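Long-range contact in Rho guanine nucleotide exchange factor 3 (Mus musculus, PDB 2Z0Q), which acts as a guanine nucleotide exchange factor for the small GTPases RhoA and RhoB: residues V94-V99 with Q181-E186. Residues are numbered along the deposited sequence; the frame is centred on the assembly and turned at random.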
# COMPACT_ATOMS: atom_id res chain seq x y z
N VAL A 94 28.30 -4.08 12.93
CA VAL A 94 26.99 -4.61 12.59
C VAL A 94 27.01 -5.16 11.15
O VAL A 94 26.08 -5.82 10.71
CB VAL A 94 25.85 -3.54 12.67
CG1 VAL A 94 25.68 -3.07 14.10
CG2 VAL A 94 26.14 -2.36 11.71
N GLY A 95 28.11 -4.91 10.43
CA GLY A 95 28.19 -5.33 9.04
C GLY A 95 27.98 -6.82 8.77
O GLY A 95 27.09 -7.17 8.00
N PRO A 96 28.81 -7.69 9.37
CA PRO A 96 28.71 -9.14 9.20
C PRO A 96 27.32 -9.67 9.49
O PRO A 96 26.77 -10.49 8.75
CB PRO A 96 29.76 -9.68 10.15
CG PRO A 96 30.87 -8.58 10.03
CD PRO A 96 30.04 -7.32 10.11
N ILE A 97 26.71 -9.18 10.58
CA ILE A 97 25.37 -9.64 10.92
C ILE A 97 24.34 -9.29 9.83
O ILE A 97 23.50 -10.11 9.47
CB ILE A 97 24.91 -9.00 12.27
CG1 ILE A 97 25.62 -9.68 13.44
CG2 ILE A 97 23.36 -9.11 12.39
CD1 ILE A 97 25.33 -9.02 14.81
N LEU A 98 24.39 -8.05 9.32
CA LEU A 98 23.43 -7.63 8.30
C LEU A 98 23.63 -8.44 7.02
O LEU A 98 22.68 -8.95 6.47
CB LEU A 98 23.58 -6.13 8.00
CG LEU A 98 22.98 -5.31 9.15
CD1 LEU A 98 23.49 -3.87 9.10
CD2 LEU A 98 21.46 -5.36 9.06
N VAL A 99 24.87 -8.54 6.57
CA VAL A 99 25.14 -9.31 5.36
C VAL A 99 24.67 -10.77 5.50
O VAL A 99 24.10 -11.34 4.58
CB VAL A 99 26.62 -9.25 5.01
CG1 VAL A 99 26.93 -10.26 3.85
CG2 VAL A 99 26.95 -7.80 4.53
N GLN A 181 32.43 -0.41 6.93
CA GLN A 181 32.15 0.40 5.73
C GLN A 181 31.80 -0.49 4.55
O GLN A 181 30.74 -0.33 3.93
CB GLN A 181 33.33 1.29 5.32
CG GLN A 181 33.67 2.39 6.25
CD GLN A 181 34.54 3.44 5.58
OE1 GLN A 181 35.47 3.12 4.82
NE2 GLN A 181 34.25 4.70 5.85
N GLN A 182 32.67 -1.44 4.22
CA GLN A 182 32.36 -2.32 3.08
C GLN A 182 31.12 -3.17 3.29
O GLN A 182 30.32 -3.36 2.39
CB GLN A 182 33.56 -3.22 2.76
CG GLN A 182 34.71 -2.49 2.08
CD GLN A 182 35.71 -1.83 3.03
OE1 GLN A 182 36.78 -1.40 2.58
NE2 GLN A 182 35.38 -1.76 4.33
N HIS A 183 30.96 -3.72 4.49
CA HIS A 183 29.80 -4.57 4.75
C HIS A 183 28.51 -3.81 4.65
O HIS A 183 27.51 -4.34 4.14
CB HIS A 183 29.94 -5.21 6.12
CG HIS A 183 31.06 -6.20 6.17
ND1 HIS A 183 31.92 -6.31 7.24
CD2 HIS A 183 31.46 -7.12 5.26
CE1 HIS A 183 32.81 -7.25 6.98
NE2 HIS A 183 32.55 -7.76 5.79
N LEU A 184 28.51 -2.57 5.13
CA LEU A 184 27.29 -1.77 5.05
C LEU A 184 27.00 -1.38 3.61
O LEU A 184 25.85 -1.40 3.19
CB LEU A 184 27.40 -0.53 5.94
CG LEU A 184 27.26 -0.85 7.44
CD1 LEU A 184 27.78 0.32 8.25
CD2 LEU A 184 25.78 -1.18 7.78
N GLU A 185 28.04 -0.98 2.87
CA GLU A 185 27.83 -0.64 1.46
C GLU A 185 27.20 -1.85 0.74
O GLU A 185 26.31 -1.70 -0.11
CB GLU A 185 29.17 -0.23 0.81
CG GLU A 185 29.64 1.13 1.34
CD GLU A 185 31.08 1.49 1.00
OE1 GLU A 185 31.82 0.60 0.51
OE2 GLU A 185 31.47 2.68 1.23
N GLU A 186 27.66 -3.05 1.08
CA GLU A 186 27.11 -4.24 0.47
C GLU A 186 25.64 -4.45 0.83
O GLU A 186 24.81 -4.64 -0.03
CB GLU A 186 27.95 -5.47 0.86
CG GLU A 186 27.25 -6.80 0.54
CD GLU A 186 28.07 -8.06 0.91
OE1 GLU A 186 29.11 -7.95 1.56
OE2 GLU A 186 27.62 -9.20 0.52
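Gly95 and His183 bring the two helices closest, with CA of Gly95 only 3.4 Å from CB of His183. The CA atoms of Gly95 and His183 lie 4.6 Å apart. Gly95 has no side chain, and this lets its backbone come up against the CB of His183. This is the tight part of the contact. The short helix 95-101 starts here. Segments 95-99 and 181-186 run in nearly the same direction, their axes 24° apart.

On the buried side, the CD2 methyl of Leu184 packs against both Leu98 and Val94. CD2 of Leu184 lies 3.8 Å from CD1 of Leu98 and also meets CG2 of Val94. Leu167, Ile170 and Leu171 of helix 155-172 and Leu81 of helix 67-84 continue this apolar layer into the helical bundle of the DH domain.

The other side faces solvent. His183 and Val99 are partly exposed there, and Pro96 and Glu186 are exposed. CG of His183 is anti to its own carbonyl carbon (chi1 -68°), which sets it near the C atom of Gly95. ND1 of His183 approaches CD of Pro96 at 3.6 Å, and the two side chains cross at about a right angle. Further along, Val99 presents both methyls to Glu186. CG1 of Val99 lies 3.6 Å from carboxylate OE2 of Glu186, while CG2 of Val99 sits 3.5 Å from the backbone O of His183. The Glu186 side chain is extended.

No hydrogen bond joins the two segments themselves. Asp180, just before 181-186, supplies the polar tie: its carboxylate accepts hydrogen bonds from the backbone N of Val94 and Gly95. The contact therefore rests on close backbone approach and apolar packing, with polar anchoring at the start of the short helix.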